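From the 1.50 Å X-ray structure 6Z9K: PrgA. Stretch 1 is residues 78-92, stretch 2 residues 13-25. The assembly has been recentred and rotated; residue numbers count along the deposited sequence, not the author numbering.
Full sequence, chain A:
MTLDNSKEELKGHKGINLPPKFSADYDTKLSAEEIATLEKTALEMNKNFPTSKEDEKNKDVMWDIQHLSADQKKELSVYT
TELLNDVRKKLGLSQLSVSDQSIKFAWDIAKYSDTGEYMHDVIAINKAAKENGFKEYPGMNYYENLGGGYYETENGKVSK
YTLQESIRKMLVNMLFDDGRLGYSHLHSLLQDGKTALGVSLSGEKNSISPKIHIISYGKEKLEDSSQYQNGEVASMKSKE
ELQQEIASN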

# COMPACT_ATOMS: atom_id res chain seq x y z
N VAL A 78 -0.72 -9.28 0.50
CA VAL A 78 -1.66 -9.72 -0.55
C VAL A 78 -2.88 -8.80 -0.50
O VAL A 78 -3.39 -8.39 -1.57
CB VAL A 78 -2.04 -11.20 -0.44
CG1 VAL A 78 -3.21 -11.49 -1.36
CG2 VAL A 78 -0.87 -12.11 -0.73
N TYR A 79 -3.39 -8.48 0.70
CA TYR A 79 -4.59 -7.62 0.84
C TYR A 79 -4.38 -6.28 0.13
O TYR A 79 -5.17 -5.81 -0.70
CB TYR A 79 -4.85 -7.35 2.31
CG TYR A 79 -5.84 -6.25 2.55
CD1 TYR A 79 -7.20 -6.45 2.42
CD2 TYR A 79 -5.43 -4.99 2.89
CE1 TYR A 79 -8.11 -5.43 2.65
CE2 TYR A 79 -6.32 -3.96 3.10
CZ TYR A 79 -7.68 -4.15 2.97
OH TYR A 79 -8.57 -3.14 3.22
N THR A 80 -3.19 -5.71 0.38
CA THR A 80 -2.84 -4.37 -0.13
C THR A 80 -2.61 -4.42 -1.64
O THR A 80 -3.11 -3.58 -2.37
CB THR A 80 -1.59 -3.86 0.57
OG1 THR A 80 -1.74 -3.96 1.99
CG2 THR A 80 -1.27 -2.44 0.14
N THR A 81 -1.94 -5.47 -2.08
CA THR A 81 -1.57 -5.62 -3.50
C THR A 81 -2.85 -5.86 -4.30
O THR A 81 -2.96 -5.39 -5.45
CB THR A 81 -0.48 -6.67 -3.68
OG1 THR A 81 0.65 -6.33 -2.84
CG2 THR A 81 -0.01 -6.66 -5.11
N GLU A 82 -3.80 -6.59 -3.76
CA GLU A 82 -5.09 -6.80 -4.47
C GLU A 82 -5.75 -5.46 -4.70
O GLU A 82 -6.27 -5.21 -5.82
CB GLU A 82 -6.00 -7.70 -3.65
CG GLU A 82 -5.65 -9.19 -3.75
CD GLU A 82 -6.49 -10.08 -2.86
OE1 GLU A 82 -7.25 -9.54 -2.04
OE2 GLU A 82 -6.35 -11.31 -2.99
N LEU A 83 -5.82 -4.62 -3.67
CA LEU A 83 -6.49 -3.32 -3.86
C LEU A 83 -5.76 -2.49 -4.92
O LEU A 83 -6.44 -1.88 -5.79
CB LEU A 83 -6.53 -2.53 -2.54
CG LEU A 83 -7.34 -3.19 -1.44
CD1 LEU A 83 -7.35 -2.29 -0.18
CD2 LEU A 83 -8.74 -3.51 -1.89
N LEU A 84 -4.45 -2.42 -4.84
CA LEU A 84 -3.70 -1.57 -5.78
C LEU A 84 -3.74 -2.16 -7.19
O LEU A 84 -3.87 -1.38 -8.16
CB LEU A 84 -2.27 -1.38 -5.27
CG LEU A 84 -1.43 -0.44 -6.10
CD1 LEU A 84 -2.07 0.96 -6.23
CD2 LEU A 84 -0.03 -0.32 -5.48
N ASN A 85 -3.62 -3.46 -7.32
CA ASN A 85 -3.65 -4.13 -8.65
C ASN A 85 -5.01 -3.90 -9.31
O ASN A 85 -5.06 -3.83 -10.55
CB ASN A 85 -3.37 -5.62 -8.60
CG ASN A 85 -1.89 -5.94 -8.59
OD1 ASN A 85 -1.11 -5.06 -8.97
ND2 ASN A 85 -1.55 -7.20 -8.27
N ASP A 86 -6.08 -3.83 -8.54
CA ASP A 86 -7.42 -3.59 -9.11
C ASP A 86 -7.37 -2.25 -9.85
O ASP A 86 -7.85 -2.17 -10.98
CB ASP A 86 -8.46 -3.71 -8.01
CG ASP A 86 -9.89 -3.40 -8.44
OD1 ASP A 86 -10.37 -4.13 -9.28
OD2 ASP A 86 -10.48 -2.43 -7.92
N VAL A 87 -6.81 -1.22 -9.24
CA VAL A 87 -6.71 0.12 -9.87
C VAL A 87 -5.73 0.02 -11.03
O VAL A 87 -6.00 0.48 -12.13
CB VAL A 87 -6.25 1.14 -8.82
CG1 VAL A 87 -5.98 2.49 -9.40
CG2 VAL A 87 -7.26 1.22 -7.70
N ARG A 88 -4.57 -0.59 -10.81
CA ARG A 88 -3.51 -0.64 -11.85
C ARG A 88 -4.05 -1.37 -13.09
O ARG A 88 -3.81 -0.87 -14.23
CB ARG A 88 -2.26 -1.31 -11.29
CG ARG A 88 -1.53 -0.39 -10.33
CD ARG A 88 -0.26 -0.99 -9.78
NE ARG A 88 0.77 -1.25 -10.78
CZ ARG A 88 1.73 -0.42 -11.15
NH1 ARG A 88 1.96 0.72 -10.51
NH2 ARG A 88 2.50 -0.76 -12.16
N LYS A 89 -4.78 -2.47 -12.92
CA LYS A 89 -5.32 -3.24 -14.05
C LYS A 89 -6.33 -2.35 -14.80
O LYS A 89 -6.31 -2.33 -16.08
CB LYS A 89 -5.98 -4.53 -13.58
CG LYS A 89 -6.47 -5.40 -14.74
CD LYS A 89 -6.91 -6.74 -14.26
CE LYS A 89 -7.09 -7.70 -15.42
NZ LYS A 89 -7.76 -8.95 -14.97
N LYS A 90 -7.14 -1.57 -14.10
CA LYS A 90 -8.14 -0.73 -14.82
C LYS A 90 -7.39 0.29 -15.69
O LYS A 90 -7.92 0.64 -16.76
CB LYS A 90 -9.07 -0.04 -13.84
CG LYS A 90 -10.07 -1.02 -13.24
CD LYS A 90 -10.92 -0.44 -12.15
CE LYS A 90 -11.98 -1.42 -11.66
NZ LYS A 90 -12.77 -0.79 -10.56
N LEU A 91 -6.21 0.71 -15.26
CA LEU A 91 -5.42 1.75 -15.97
C LEU A 91 -4.42 1.10 -16.94
O LEU A 91 -3.67 1.84 -17.59
CB LEU A 91 -4.72 2.69 -14.97
CG LEU A 91 -5.61 3.59 -14.13
CD1 LEU A 91 -4.79 4.46 -13.19
CD2 LEU A 91 -6.52 4.46 -14.97
N GLY A 92 -4.47 -0.20 -17.14
CA GLY A 92 -3.61 -0.95 -18.07
C GLY A 92 -2.14 -0.88 -17.69
O GLY A 92 -1.28 -0.83 -18.60
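Stretch 2 13-25: HKGINLPPKFSAD

Stretch 2 has no regular helix or strand. It runs along the helix of residues 78-90 in the same direction, from Gly 15 beside Leu 83 (CA to CA 5.9 Å) to Ser 23 beside Leu 91 (CA to CA 7.0 Å). Ile 16 to Leu 18 are extended. A type II turn from Pro 19 to Phe 22 then bulges away from the helix, with Lys 21 at positive phi, and Phe 22 returns to it.

At the start, Leu 83 is m,t. Its CA-CB bond points sideways, but this rotamer brings CD2 to 3.5 Å from Lys 14 O. Tyr 79 (chi1 t) also reaches over, and the edge of its ring meets Lys 14, OH to CD 3.9 Å. Lys 14 starts toward the helix, but its end leads away. Gly 15 N donates to His 13 ND1 at 3.0 Å; a CB on Gly 15 would clash with His 13 CE1.

Val 87 is the apolar centre. With chi1 t, Val 87 CG2 lies 4.2 Å from Ile 16 CB. Both methyls reach Leu 18 CD2, CG2 at 4.1 Å and CG1 at 4.2 Å. CG1 also lies 4.1 Å from Phe 22 CE2. Phe 22, chi1 t, also packs against Leu 91, CE2 to CD1 3.8 Å. Leu 91 has left helical phi/psi; its m,t side chain continues to Ala 24, CD1 to N 4.0 Å.

No direct hydrogen bond joins the stretches. Waters do this work. Asp 86, chi1 t, points toward stretch 2, and OD2 accepts from water 1 (O at 2.7 Å), which accepts from Ile 16 N (2.8 Å to the same O). Water 2 donates to Asp 86 OD2 and Ile 16 O. Lys 90 extends its chain with chi2 to chi4 all t. Its CD lies 3.8 Å from Leu 18 CD1, and its NZ donates to waters 2 and 3.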

# COMPACT_ATOMS: atom_id res chain seq x y z
N HIS A 13 -17.05 -5.76 -0.45
CA HIS A 13 -15.99 -5.69 -1.48
C HIS A 13 -15.24 -4.39 -1.25
O HIS A 13 -15.88 -3.33 -1.27
CB HIS A 13 -16.53 -5.77 -2.92
CG HIS A 13 -15.48 -5.99 -3.96
ND1 HIS A 13 -14.54 -5.04 -4.25
CD2 HIS A 13 -15.23 -7.03 -4.80
CE1 HIS A 13 -13.74 -5.49 -5.23
NE2 HIS A 13 -14.16 -6.70 -5.58
N LYS A 14 -13.92 -4.47 -1.09
CA LYS A 14 -13.11 -3.30 -0.63
C LYS A 14 -12.44 -2.58 -1.80
O LYS A 14 -11.67 -1.68 -1.56
CB LYS A 14 -12.11 -3.79 0.41
CG LYS A 14 -12.78 -4.00 1.77
CD LYS A 14 -12.02 -4.87 2.67
CE LYS A 14 -12.79 -5.32 3.90
NZ LYS A 14 -14.03 -6.05 3.56
N GLY A 15 -12.81 -2.91 -3.04
CA GLY A 15 -12.24 -2.26 -4.22
C GLY A 15 -12.41 -0.75 -4.14
O GLY A 15 -13.46 -0.25 -3.65
N ILE A 16 -11.41 -0.04 -4.60
CA ILE A 16 -11.44 1.43 -4.63
C ILE A 16 -12.31 1.88 -5.79
O ILE A 16 -12.12 1.41 -6.94
CB ILE A 16 -10.01 2.00 -4.66
CG1 ILE A 16 -9.28 1.57 -3.38
CG2 ILE A 16 -10.04 3.51 -4.79
CD1 ILE A 16 -7.82 1.69 -3.50
N ASN A 17 -13.19 2.80 -5.52
CA ASN A 17 -14.14 3.27 -6.57
C ASN A 17 -13.49 4.41 -7.36
O ASN A 17 -13.13 5.43 -6.74
CB ASN A 17 -15.43 3.73 -5.93
CG ASN A 17 -16.10 2.61 -5.16
OD1 ASN A 17 -16.33 1.55 -5.74
ND2 ASN A 17 -16.34 2.82 -3.87
N LEU A 18 -13.27 4.22 -8.66
CA LEU A 18 -12.53 5.25 -9.42
C LEU A 18 -13.54 6.26 -9.92
O LEU A 18 -14.62 5.93 -10.41
CB LEU A 18 -11.74 4.66 -10.58
CG LEU A 18 -10.71 3.61 -10.18
CD1 LEU A 18 -9.93 3.16 -11.40
CD2 LEU A 18 -9.79 4.12 -9.10
N PRO A 19 -13.16 7.54 -9.87
CA PRO A 19 -14.02 8.60 -10.40
C PRO A 19 -13.83 8.75 -11.90
O PRO A 19 -12.81 8.31 -12.46
CB PRO A 19 -13.45 9.84 -9.71
CG PRO A 19 -11.98 9.53 -9.58
CD PRO A 19 -11.94 8.05 -9.25
N PRO A 20 -14.78 9.39 -12.60
CA PRO A 20 -14.55 9.75 -13.99
C PRO A 20 -13.31 10.62 -14.17
O PRO A 20 -12.99 11.41 -13.27
CB PRO A 20 -15.82 10.53 -14.39
CG PRO A 20 -16.85 10.12 -13.36
CD PRO A 20 -16.04 9.92 -12.09
N LYS A 21 -12.60 10.41 -15.27
CA LYS A 21 -11.40 11.17 -15.68
C LYS A 21 -10.20 10.82 -14.83
O LYS A 21 -9.15 11.41 -15.03
CB LYS A 21 -11.62 12.69 -15.63
CG LYS A 21 -12.84 13.13 -16.40
CD LYS A 21 -12.87 14.62 -16.49
CE LYS A 21 -14.21 15.10 -16.93
NZ LYS A 21 -14.29 16.58 -16.98
N PHE A 22 -10.24 9.73 -14.09
CA PHE A 22 -9.04 9.28 -13.35
C PHE A 22 -7.96 8.79 -14.30
O PHE A 22 -8.26 8.18 -15.33
CB PHE A 22 -9.41 8.20 -12.33
CG PHE A 22 -8.28 7.89 -11.37
CD1 PHE A 22 -7.83 8.85 -10.47
CD2 PHE A 22 -7.65 6.66 -11.36
CE1 PHE A 22 -6.82 8.56 -9.56
CE2 PHE A 22 -6.59 6.40 -10.51
CZ PHE A 22 -6.22 7.33 -9.58
N SER A 23 -6.70 9.10 -13.98
CA SER A 23 -5.50 8.61 -14.69
C SER A 23 -4.32 8.74 -13.75
O SER A 23 -4.48 9.40 -12.71
CB SER A 23 -5.25 9.37 -15.96
OG SER A 23 -4.84 10.69 -15.65
N ALA A 24 -3.22 8.08 -14.08
CA ALA A 24 -2.02 8.07 -13.23
C ALA A 24 -1.41 9.48 -13.18
O ALA A 24 -0.63 9.73 -12.26
CB ALA A 24 -1.06 7.05 -13.76
N ASP A 25 -1.85 10.39 -14.05
CA ASP A 25 -1.24 11.74 -14.13
C ASP A 25 -2.35 12.78 -14.21
O ASP A 25 -2.16 13.83 -14.86
CB ASP A 25 -0.26 11.81 -15.31
CG ASP A 25 -0.84 11.44 -16.65
OD1 ASP A 25 -2.00 11.00 -16.66
OD2 ASP A 25 -0.14 11.65 -17.69
O HOH W 1 -9.29 -1.47 -5.71
O HOH W 2 -10.80 -0.03 -8.67
O HOH W 3 -14.15 1.89 -10.12